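Side-chain contacts in restriction endonuclease THAI (Thermoplasma acidophilum, PDB 3NDH), which cuts double-stranded DNA as a restriction endonuclease and intercalates into its specific site without flipping out bases: residues L69-F74 with V79-P84; L136-I141 with E191-E196; V118-A123 with P173-N178. All coordinates share one frame; numbering follows the deposited sequence. Where two conformers were deposited one is given.

In the fold
All three contacts belong to one PD-(D/E)XK-type endonuclease chain, but they sit at very different depths. Interaction 2 is core: strand 135-141 of the six-stranded mixed sheet meets helix 186-194 through buried aliphatic and thioether groups. Interaction 1 reaches the same sheet at one of its outermost strands, 79-80, where the contact with helix 58-74 is only partly buried and the second subunit packs alongside. Interaction 3 lies at the surface, about 34 Å from interaction 1, centre to centre, on the opposite side of the chain's centre; there the apolar packing is shallow, and polar backbone and amide groups turn to the DNA. Helix 120-129 of interaction 3 directly precedes strand 135-141 of interaction 2.

Interaction 1 of 3, residues L69-F74 with V79-P84; sequences LLIYKF and VETDLP
Val79 rests against Ile71 and Leu70 in the last turns of helix 58-74, so that helix, loop and edge strand 79-80 of the mixed sheet pack together locally. Val79 CB lies 3.8 Å from Ile71 CG1, and the two side chains cross at about a right angle. One branch, Val79 CG1, is also beside Ile71 CG1, at 3.9 Å. The second, Val79 CG2, reaches the helix backbone, 3.7 Å from Leu70 O, and touches Leu70 CB at 4.0 Å. That carbonyl already accepts the helical bond from Phe74 N, so a methyl can lie beside it without costing it a partner. A short, branched valine suits this place: it fills toward Ile71 CG1 and toward the backbone at Leu70, yet lets the CA atoms of Ile71 and Val79 approach to 6.0 Å. With Ile71 CG1 anti to the carbonyl carbon (chi1 -66°), the chain runs on until Ile71 CD1 meets the methyl Thr81 CG2 at 4.2 Å.

Farther out, Leu70 and Val79 both lean on Val92 of the neighbouring strand. Val219 of the second subunit packs on Ile71, and Phe215 of the same neighbouring subunit on Thr81. In the loop that follows the helix, Asn78 ND2 hydrogen-bonds to Phe74 O.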
loop_
_atom_site.group_PDB
_atom_site.type_symbol
_atom_site.label_atom_id
_atom_site.label_comp_id
_atom_site.label_asym_id
_atom_site.label_seq_id
_atom_site.Cartn_x
_atom_site.Cartn_y
_atom_site.Cartn_z
ATOM N N LEU A 69 2.992 17.699 -8.673
ATOM C CA LEU A 69 2.460 18.713 -9.592
ATOM C C LEU A 69 2.256 20.032 -8.870
ATOM O O LEU A 69 2.552 21.076 -9.404
ATOM C CB LEU A 69 1.146 18.221 -10.219
ATOM C CG LEU A 69 0.502 19.151 -11.234
ATOM C CD1 LEU A 69 1.337 19.254 -12.485
ATOM C CD2 LEU A 69 -0.912 18.639 -11.518
ATOM N N LEU A 70 1.735 19.975 -7.651
ATOM C CA LEU A 70 1.560 21.187 -6.860
ATOM C C LEU A 70 2.905 21.826 -6.550
ATOM O O LEU A 70 3.048 23.031 -6.664
ATOM C CB LEU A 70 0.841 20.902 -5.553
ATOM C CG LEU A 70 -0.507 20.200 -5.654
ATOM C CD1 LEU A 70 -1.121 20.001 -4.278
ATOM C CD2 LEU A 70 -1.465 20.946 -6.571
ATOM N N ILE A 71 3.891 21.023 -6.171
ATOM C CA ILE A 71 5.245 21.570 -5.917
ATOM C C ILE A 71 5.818 22.216 -7.177
ATOM O O ILE A 71 6.364 23.331 -7.127
ATOM C CB ILE A 71 6.221 20.490 -5.420
ATOM C CG1 ILE A 71 5.804 19.955 -4.031
ATOM C CG2 ILE A 71 7.640 21.043 -5.373
ATOM C CD1 ILE A 71 6.431 18.620 -3.622
ATOM N N TYR A 72 5.641 21.548 -8.314
ATOM C CA TYR A 72 6.091 22.079 -9.600
ATOM C C TYR A 72 5.545 23.484 -9.856
ATOM O O TYR A 72 6.313 24.379 -10.176
ATOM C CB TYR A 72 5.695 21.077 -10.709
ATOM C CG TYR A 72 5.900 21.595 -12.133
ATOM C CD1 TYR A 72 7.160 21.917 -12.603
ATOM C CD2 TYR A 72 4.828 21.733 -12.995
ATOM C CE1 TYR A 72 7.338 22.388 -13.902
ATOM C CE2 TYR A 72 4.995 22.195 -14.278
ATOM C CZ TYR A 72 6.245 22.515 -14.726
ATOM O OH TYR A 72 6.390 22.993 -16.027
ATOM N N LYS A 73 4.243 23.696 -9.707
ATOM C CA LYS A 73 3.659 24.993 -9.966
ATOM C C LYS A 73 3.942 26.006 -8.861
ATOM O O LYS A 73 4.279 27.168 -9.157
ATOM C CB LYS A 73 2.150 24.923 -10.187
ATOM C CG LYS A 73 1.552 26.323 -10.375
ATOM C CD LYS A 73 0.208 26.282 -11.011
ATOM C CE LYS A 73 -0.389 27.654 -11.167
ATOM N NZ LYS A 73 0.338 28.543 -12.108
ATOM N N PHE A 74 3.762 25.618 -7.601
ATOM C CA PHE A 74 3.712 26.613 -6.520
ATOM C C PHE A 74 4.985 26.758 -5.708
ATOM O O PHE A 74 5.125 27.745 -4.965
ATOM C CB PHE A 74 2.539 26.284 -5.599
ATOM C CG PHE A 74 1.222 26.379 -6.281
ATOM C CD1 PHE A 74 0.697 27.620 -6.607
ATOM C CD2 PHE A 74 0.512 25.250 -6.617
ATOM C CE1 PHE A 74 -0.533 27.709 -7.246
ATOM C CE2 PHE A 74 -0.703 25.339 -7.264
ATOM C CZ PHE A 74 -1.228 26.565 -7.565
ATOM N N VAL A 79 3.999 24.124 -0.453
ATOM C CA VAL A 79 3.315 22.840 -0.433
ATOM C C VAL A 79 3.851 22.075 0.750
ATOM O O VAL A 79 5.052 21.835 0.839
ATOM C CB VAL A 79 3.551 22.043 -1.726
ATOM C CG1 VAL A 79 2.752 20.738 -1.701
ATOM C CG2 VAL A 79 3.134 22.866 -2.932
ATOM N N GLU A 80 2.970 21.708 1.669
ATOM C CA GLU A 80 3.370 20.960 2.846
ATOM C C GLU A 80 3.006 19.496 2.647
ATOM O O GLU A 80 1.827 19.128 2.659
ATOM C CB GLU A 80 2.693 21.526 4.092
ATOM C CG GLU A 80 3.043 22.994 4.373
ATOM C CD GLU A 80 2.302 24.018 3.490
ATOM O OE1 GLU A 80 1.112 23.813 3.169
ATOM O OE2 GLU A 80 2.914 25.056 3.131
ATOM N N THR A 81 4.031 18.671 2.457
ATOM C CA THR A 81 3.874 17.232 2.222
ATOM C C THR A 81 4.134 16.417 3.475
ATOM O O THR A 81 3.966 15.217 3.467
ATOM C CB THR A 81 4.824 16.740 1.121
ATOM O OG1 THR A 81 6.170 17.144 1.417
ATOM C CG2 THR A 81 4.406 17.318 -0.235
ATOM N N ASP A 82 4.523 17.084 4.559
ATOM C CA ASP A 82 4.942 16.425 5.791
ATOM C C ASP A 82 3.780 16.038 6.715
ATOM O O ASP A 82 3.763 16.365 7.913
ATOM C CB ASP A 82 5.955 17.301 6.525
ATOM C CG ASP A 82 5.400 18.633 6.911
ATOM O OD1 ASP A 82 4.339 19.009 6.396
ATOM O OD2 ASP A 82 6.025 19.325 7.754
ATOM N N LEU A 83 2.808 15.324 6.156
ATOM C CA LEU A 83 1.658 14.829 6.898
ATOM C C LEU A 83 1.879 13.340 7.139
ATOM O O LEU A 83 2.283 12.634 6.225
ATOM C CB LEU A 83 0.381 15.023 6.078
ATOM C CG LEU A 83 -0.131 16.459 5.928
ATOM C CD1 LEU A 83 0.710 17.215 4.949
ATOM C CD2 LEU A 83 -1.586 16.477 5.494
ATOM N N PRO A 84 1.627 12.847 8.363
ATOM C CA PRO A 84 1.806 11.420 8.636
ATOM C C PRO A 84 0.993 10.586 7.674
ATOM O O PRO A 84 -0.119 10.949 7.335
ATOM C CB PRO A 84 1.277 11.253 10.061
ATOM C CG PRO A 84 1.323 12.598 10.654
ATOM C CD PRO A 84 1.163 13.585 9.540
#

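Interaction 2 of 3, residues L136-I141 with E191-E196; sequences LILVHI and EIMTDE
Leu138 sends its CG anti to the backbone N (chi1 177°), carrying CD2 off strand 135-141 to meet Met193. On helix 186-194, Met193 has CG anti to its own carbonyl carbon, beside the backbone N, and stays extended as far as the sulfur before bending at chi3 (69°). The two side chains cross at about a right angle, with one leucine methyl lodged against the length of the thioether. Leu138 CD2 is 3.6 Å from Met193 SD. On one side of the sulfur, Met193 CG lies 3.7 Å from Leu138 CD2. On the other, Met193 CE closes in at 4.0 Å from the same Leu138 CD2. An unbranched methionine suits the position, because its CB does not itself point at the strand and the thin chain has to bridge backbones that stay 8.6 Å apart between the CA atoms of Leu138 and Met193.

Two residues back along the strand, on the same face, Leu136 CD2 touches Ile192 CD1 at 4.2 Å, a lighter contact between two methyl ends. Together the pairs seat the C-terminal part of the helix on the central sheet, as helices pack on the mixed sheet of PD-(D/E)XK nucleases. Strand 146-152 also packs here: Ile152 lies against Leu136 and Ile192, and Tyr150 against Met193. Ile160 of helix 154-164 also touches Ile192, and Pro109 packs on Met193. His140, farther along the face, gives its NE2 to a hydrogen bond with Gly106 O.

Every touching residue here is buried and apolar, and the segments meet through dispersion and the exclusion of water alone. The polarisable sulfur has only carbon to face across this contact, so shape fit, rather than bond direction, probably sets how these side chains nest.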
loop_
_atom_site.group_PDB
_atom_site.type_symbol
_atom_site.label_atom_id
_atom_site.label_comp_id
_atom_site.label_asym_id
_atom_site.label_seq_id
_atom_site.Cartn_x
_atom_site.Cartn_y
_atom_site.Cartn_z
ATOM N N LEU A 136 -10.989 18.515 -2.767
ATOM C CA LEU A 136 -10.685 17.201 -3.306
ATOM C C LEU A 136 -10.115 17.329 -4.714
ATOM O O LEU A 136 -10.663 18.045 -5.556
ATOM C CB LEU A 136 -11.965 16.368 -3.338
ATOM C CG LEU A 136 -11.992 15.033 -4.071
ATOM C CD1 LEU A 136 -11.003 14.050 -3.461
ATOM C CD2 LEU A 136 -13.403 14.457 -4.047
ATOM N N ILE A 137 -8.980 16.656 -4.947
ATOM C CA ILE A 137 -8.462 16.403 -6.291
ATOM C C ILE A 137 -8.718 14.919 -6.568
ATOM O O ILE A 137 -8.171 14.046 -5.896
ATOM C CB ILE A 137 -6.967 16.720 -6.450
ATOM C CG1 ILE A 137 -6.714 18.214 -6.216
ATOM C CG2 ILE A 137 -6.475 16.311 -7.862
ATOM C CD1 ILE A 137 -5.211 18.589 -6.190
ATOM N N LEU A 138 -9.629 14.651 -7.509
ATOM C CA LEU A 138 -10.032 13.315 -7.897
ATOM C C LEU A 138 -9.506 13.004 -9.289
ATOM O O LEU A 138 -9.807 13.710 -10.218
ATOM C CB LEU A 138 -11.563 13.199 -7.878
ATOM C CG LEU A 138 -12.149 11.859 -8.336
ATOM C CD1 LEU A 138 -11.870 10.766 -7.356
ATOM C CD2 LEU A 138 -13.662 12.002 -8.597
ATOM N N VAL A 139 -8.724 11.936 -9.413
ATOM C CA VAL A 139 -8.256 11.500 -10.720
ATOM C C VAL A 139 -9.033 10.271 -11.154
ATOM O O VAL A 139 -8.978 9.215 -10.525
ATOM C CB VAL A 139 -6.764 11.150 -10.713
ATOM C CG1 VAL A 139 -6.283 10.963 -12.148
ATOM C CG2 VAL A 139 -5.939 12.214 -10.007
ATOM N N HIS A 140 -9.794 10.453 -12.229
ATOM C CA HIS A 140 -10.546 9.380 -12.846
ATOM C C HIS A 140 -9.734 8.814 -14.004
ATOM O O HIS A 140 -9.581 9.442 -15.032
ATOM C CB HIS A 140 -11.890 9.913 -13.314
ATOM C CG HIS A 140 -12.654 8.965 -14.165
ATOM N ND1 HIS A 140 -13.519 9.387 -15.150
ATOM C CD2 HIS A 140 -12.693 7.617 -14.176
ATOM C CE1 HIS A 140 -14.052 8.331 -15.739
ATOM N NE2 HIS A 140 -13.567 7.244 -15.170
ATOM N N ILE A 141 -9.232 7.600 -13.779
ATOM C CA ILE A 141 -8.374 6.899 -14.711
ATOM C C ILE A 141 -9.246 5.960 -15.519
ATOM O O ILE A 141 -10.079 5.245 -14.972
ATOM C CB ILE A 141 -7.325 6.074 -13.957
ATOM C CG1 ILE A 141 -6.551 6.944 -12.976
ATOM C CG2 ILE A 141 -6.367 5.346 -14.908
ATOM C CD1 ILE A 141 -5.804 6.126 -11.950
ATOM N N GLU A 191 -22.757 13.570 -8.631
ATOM C CA GLU A 191 -23.211 14.931 -8.390
ATOM C C GLU A 191 -22.056 15.892 -8.058
ATOM O O GLU A 191 -22.004 16.989 -8.601
ATOM C CB GLU A 191 -24.297 14.944 -7.311
ATOM C CG GLU A 191 -25.620 14.362 -7.826
ATOM C CD GLU A 191 -26.715 14.314 -6.788
ATOM O OE1 GLU A 191 -26.613 15.005 -5.763
ATOM O OE2 GLU A 191 -27.723 13.608 -7.016
ATOM N N ILE A 192 -21.115 15.492 -7.206
ATOM C CA ILE A 192 -19.981 16.387 -6.925
ATOM C C ILE A 192 -19.036 16.559 -8.127
ATOM O O ILE A 192 -18.448 17.618 -8.318
ATOM C CB ILE A 192 -19.207 16.013 -5.635
ATOM C CG1 ILE A 192 -18.471 14.673 -5.745
ATOM C CG2 ILE A 192 -20.170 16.022 -4.429
ATOM C CD1 ILE A 192 -17.597 14.392 -4.546
ATOM N N MET A 193 -18.911 15.521 -8.953
ATOM C CA MET A 193 -18.041 15.606 -10.138
ATOM C C MET A 193 -18.584 16.512 -11.233
ATOM O O MET A 193 -17.809 17.120 -11.984
ATOM C CB MET A 193 -17.784 14.214 -10.715
ATOM C CG MET A 193 -16.897 13.335 -9.868
ATOM S SD MET A 193 -16.656 11.730 -10.617
ATOM C CE MET A 193 -15.642 12.163 -12.032
ATOM N N THR A 194 -19.906 16.609 -11.313
ATOM C CA THR A 194 -20.564 17.334 -12.408
ATOM C C THR A 194 -21.114 18.714 -12.032
ATOM O O THR A 194 -21.632 19.428 -12.898
ATOM C CB THR A 194 -21.666 16.467 -13.051
ATOM O OG1 THR A 194 -22.641 16.110 -12.065
ATOM C CG2 THR A 194 -21.066 15.204 -13.674
ATOM N N ASP A 195 -20.997 19.103 -10.765
ATOM C CA ASP A 195 -21.374 20.450 -10.336
ATOM C C ASP A 195 -20.683 21.484 -11.210
ATOM O O ASP A 195 -19.515 21.313 -11.570
ATOM C CB ASP A 195 -20.989 20.675 -8.870
ATOM C CG ASP A 195 -21.604 21.935 -8.278
ATOM O OD1 ASP A 195 -21.142 23.062 -8.560
ATOM O OD2 ASP A 195 -22.547 21.793 -7.480
ATOM N N GLU A 196 -21.393 22.563 -11.532
ATOM C CA GLU A 196 -20.849 23.640 -12.353
ATOM C C GLU A 196 -19.561 24.222 -11.760
ATOM O O GLU A 196 -18.673 24.630 -12.503
ATOM C CB GLU A 196 -21.896 24.751 -12.523
ATOM C CG GLU A 196 -21.611 25.726 -13.654
ATOM C CD GLU A 196 -20.586 26.800 -13.308
ATOM O OE1 GLU A 196 -20.474 27.189 -12.123
ATOM O OE2 GLU A 196 -19.885 27.256 -14.239
#

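Interaction 3 of 3, residues V118-A123 with P173-N178; sequences VDATKA and PKQGTN. With nucleotides of chain D.
A type II beta turn, Lys174 to Thr177, follows Pro173 in a DNA-contacting loop that leans on the N-terminal turn of helix 120-129. Pro173 CD lies 3.6 Å from Ala123 CB, and Pro173 CG faces Val118 O; the rigid ring and the small alanine allow close approach. Nearby, Ala120 CB touches the amide end of Gln175. Asp119 N-caps the helix, its OD2 accepting from Lys122 N, while its OD1 holds Gly176 N of the second subunit. Lys122 NZ salt-bridges a phosphate of the bound DNA.

Within the turn, Thr177 OG1 donates to Lys174 O at 2.8 Å, tilted 26° from the carbonyl plane. A valine here has no hydroxyl to give, so Lys174 O would probably lean on the weak backbone bond from Thr177 N, and the loop is likely to shift more easily against the DNA.

Asn178 makes three hydrogen bonds to chain D. Its main-chain N gives one to phosphate oxygen OP2 of DT4, and its main-chain O accepts from base atom N4 of DC5. With CG anti to the backbone N (chi1 178°), and OD1 held by Arg180, the amide directs Asn178 ND2 to phosphate oxygen DC5 OP2 at 2.9 Å.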
loop_
_atom_site.group_PDB
_atom_site.type_symbol
_atom_site.label_atom_id
_atom_site.label_comp_id
_atom_site.label_asym_id
_atom_site.label_seq_id
_atom_site.Cartn_x
_atom_site.Cartn_y
_atom_site.Cartn_z
ATOM N N VAL A 118 -13.806 -0.897 8.174
ATOM C CA VAL A 118 -14.793 -1.935 7.883
ATOM C C VAL A 118 -15.601 -2.348 9.125
ATOM O O VAL A 118 -16.763 -2.735 8.998
ATOM C CB VAL A 118 -14.118 -3.166 7.240
ATOM C CG1 VAL A 118 -15.103 -4.305 7.109
ATOM C CG2 VAL A 118 -13.572 -2.788 5.880
ATOM N N ASP A 119 -15.014 -2.225 10.315
ATOM C CA ASP A 119 -15.741 -2.539 11.542
ATOM C C ASP A 119 -17.112 -1.874 11.521
ATOM O O ASP A 119 -17.234 -0.661 11.297
ATOM C CB ASP A 119 -14.983 -2.094 12.788
ATOM C CG ASP A 119 -15.768 -2.364 14.058
ATOM O OD1 ASP A 119 -15.778 -3.524 14.538
ATOM O OD2 ASP A 119 -16.373 -1.425 14.584
ATOM N N ALA A 120 -18.155 -2.659 11.786
ATOM C CA ALA A 120 -19.526 -2.174 11.606
ATOM C C ALA A 120 -19.840 -1.008 12.541
ATOM O O ALA A 120 -20.447 -0.022 12.137
ATOM C CB ALA A 120 -20.544 -3.308 11.798
ATOM N N THR A 121 -19.444 -1.138 13.803
ATOM C CA THR A 121 -19.713 -0.111 14.804
ATOM C C THR A 121 -18.993 1.187 14.458
ATOM O O THR A 121 -19.594 2.259 14.445
ATOM C CB THR A 121 -19.293 -0.604 16.212
ATOM O OG1 THR A 121 -19.993 -1.812 16.524
ATOM C CG2 THR A 121 -19.593 0.430 17.283
ATOM N N LYS A 122 -17.699 1.094 14.171
ATOM C CA LYS A 122 -16.920 2.284 13.804
ATOM C C LYS A 122 -17.409 2.922 12.486
ATOM O O LYS A 122 -17.439 4.145 12.362
ATOM C CB LYS A 122 -15.437 1.944 13.711
ATOM C CG LYS A 122 -14.758 1.543 15.025
ATOM C CD LYS A 122 -14.621 2.685 16.006
ATOM C CE LYS A 122 -13.629 3.733 15.561
ATOM N NZ LYS A 122 -13.322 4.673 16.685
ATOM N N ALA A 123 -17.806 2.099 11.516
ATOM C CA ALA A 123 -18.377 2.613 10.264
ATOM C C ALA A 123 -19.659 3.415 10.494
ATOM O O ALA A 123 -19.844 4.470 9.900
ATOM C CB ALA A 123 -18.624 1.480 9.284
ATOM N N PRO A 173 -19.998 -0.144 4.736
ATOM C CA PRO A 173 -19.531 -1.421 4.209
ATOM C C PRO A 173 -20.612 -2.493 4.368
ATOM O O PRO A 173 -21.317 -2.540 5.381
ATOM C CB PRO A 173 -18.296 -1.738 5.055
ATOM C CG PRO A 173 -18.364 -0.845 6.245
ATOM C CD PRO A 173 -19.227 0.317 5.907
ATOM N N LYS A 174 -20.773 -3.327 3.351
ATOM C CA LYS A 174 -21.817 -4.334 3.396
ATOM C C LYS A 174 -21.414 -5.476 4.314
ATOM O O LYS A 174 -20.399 -6.134 4.098
ATOM C CB LYS A 174 -22.137 -4.840 1.992
ATOM C CG LYS A 174 -23.193 -5.920 1.965
ATOM C CD LYS A 174 -23.743 -6.151 0.563
ATOM C CE LYS A 174 -24.984 -5.319 0.304
ATOM N NZ LYS A 174 -26.215 -5.904 0.927
ATOM N N GLN A 175 -22.211 -5.711 5.349
ATOM C CA GLN A 175 -21.921 -6.790 6.268
ATOM C C GLN A 175 -22.101 -8.142 5.577
ATOM O O GLN A 175 -22.999 -8.309 4.757
ATOM C CB GLN A 175 -22.797 -6.666 7.509
ATOM C CG GLN A 175 -22.433 -5.421 8.320
ATOM C CD GLN A 175 -23.233 -5.280 9.585
ATOM O OE1 GLN A 175 -23.194 -6.142 10.454
ATOM N NE2 GLN A 175 -23.949 -4.171 9.708
ATOM N N GLY A 176 -21.218 -9.085 5.868
ATOM C CA GLY A 176 -21.283 -10.419 5.275
ATOM C C GLY A 176 -20.552 -10.492 3.950
ATOM O O GLY A 176 -20.603 -11.508 3.262
ATOM N N THR A 177 -19.921 -9.390 3.570
ATOM C CA THR A 177 -18.965 -9.375 2.455
ATOM C C THR A 177 -17.597 -8.988 3.020
ATOM O O THR A 177 -17.475 -8.704 4.200
ATOM C CB THR A 177 -19.367 -8.381 1.327
ATOM O OG1 THR A 177 -19.163 -7.035 1.751
ATOM C CG2 THR A 177 -20.831 -8.558 0.931
ATOM N N ASN A 178 -16.575 -8.980 2.170
ATOM C CA ASN A 178 -15.211 -8.585 2.563
ATOM C C ASN A 178 -14.824 -7.303 1.829
ATOM O O ASN A 178 -14.146 -7.370 0.817
ATOM C CB ASN A 178 -14.262 -9.740 2.240
ATOM C CG ASN A 178 -12.808 -9.427 2.557
ATOM O OD1 ASN A 178 -12.506 -8.506 3.314
ATOM N ND2 ASN A 178 -11.910 -10.239 2.029
ATOM P P DC D 5 -11.497 -13.564 0.011
ATOM O OP1 DC D 5 -11.023 -14.927 0.317
ATOM O OP2 DC D 5 -12.410 -12.885 0.956
ATOM O "O5'" DC D 5 -10.235 -12.614 -0.215
ATOM C "C5'" DC D 5 -9.132 -13.051 -1.003
ATOM C "C4'" DC D 5 -8.211 -11.890 -1.303
ATOM O "O4'" DC D 5 -8.901 -10.864 -2.040
ATOM C "C3'" DC D 5 -7.640 -11.176 -0.087
ATOM O "O3'" DC D 5 -6.524 -11.954 0.386
ATOM C "C2'" DC D 5 -7.249 -9.828 -0.673
ATOM C "C1'" DC D 5 -8.270 -9.610 -1.807
ATOM N N1 DC D 5 -9.337 -8.630 -1.552
ATOM C C2 DC D 5 -9.281 -7.384 -2.186
ATOM O O2 DC D 5 -8.318 -7.126 -2.922
ATOM N N3 DC D 5 -10.277 -6.494 -1.983
ATOM C C4 DC D 5 -11.297 -6.805 -1.176
ATOM N N4 DC D 5 -12.265 -5.896 -1.006
ATOM C C5 DC D 5 -11.372 -8.061 -0.506
ATOM C C6 DC D 5 -10.378 -8.934 -0.718
ATOM P P DT D 4 -17.316 -11.998 -0.671
ATOM O OP1 DT D 4 -17.381 -13.256 0.109
ATOM O OP2 DT D 4 -17.478 -10.702 0.027
ATOM O "O5'" DT D 4 -15.940 -11.982 -1.477
ATOM C "C5'" DT D 4 -15.433 -13.180 -2.065
ATOM C "C4'" DT D 4 -14.126 -12.904 -2.774
ATOM O "O4'" DT D 4 -14.344 -11.809 -3.683
ATOM C "C3'" DT D 4 -12.975 -12.451 -1.877
ATOM O "O3'" DT D 4 -12.240 -13.596 -1.422
ATOM C "C2'" DT D 4 -12.134 -11.610 -2.820
ATOM C "C1'" DT D 4 -13.162 -11.022 -3.791
ATOM N N1 DT D 4 -13.541 -9.621 -3.554
ATOM C C2 DT D 4 -12.791 -8.639 -4.151
ATOM O O2 DT D 4 -11.788 -8.879 -4.801
ATOM N N3 DT D 4 -13.252 -7.365 -3.949
ATOM C C4 DT D 4 -14.368 -6.984 -3.219
ATOM O O4 DT D 4 -14.689 -5.794 -3.158
ATOM C C5 DT D 4 -15.082 -8.069 -2.579
ATOM C C7 DT D 4 -16.266 -7.753 -1.720
ATOM C C6 DT D 4 -14.643 -9.315 -2.784
ATOM P P DA D 3 -22.851 -8.667 -2.073
ATOM O OP1 DA D 3 -23.333 -9.052 -0.726
ATOM O OP2 DA D 3 -22.717 -7.229 -2.421
ATOM O "O5'" DA D 3 -21.439 -9.359 -2.349
ATOM C "C5'" DA D 3 -21.335 -10.779 -2.492
ATOM C "C4'" DA D 3 -20.108 -11.144 -3.300
ATOM O "O4'" DA D 3 -20.044 -10.290 -4.462
ATOM C "C3'" DA D 3 -18.758 -10.947 -2.617
ATOM O "O3'" DA D 3 -18.447 -12.096 -1.816
ATOM C "C2'" DA D 3 -17.826 -10.865 -3.812
ATOM C "C1'" DA D 3 -18.678 -10.130 -4.853
ATOM N N9 DA D 3 -18.407 -8.696 -4.957
ATOM C C8 DA D 3 -19.182 -7.661 -4.503
ATOM N N7 DA D 3 -18.681 -6.478 -4.759
ATOM C C5 DA D 3 -17.501 -6.754 -5.425
ATOM C C6 DA D 3 -16.510 -5.924 -5.976
ATOM N N6 DA D 3 -16.571 -4.592 -5.953
ATOM N N1 DA D 3 -15.450 -6.515 -6.564
ATOM C C2 DA D 3 -15.404 -7.851 -6.606
ATOM N N3 DA D 3 -16.274 -8.737 -6.130
ATOM C C4 DA D 3 -17.308 -8.118 -5.546
#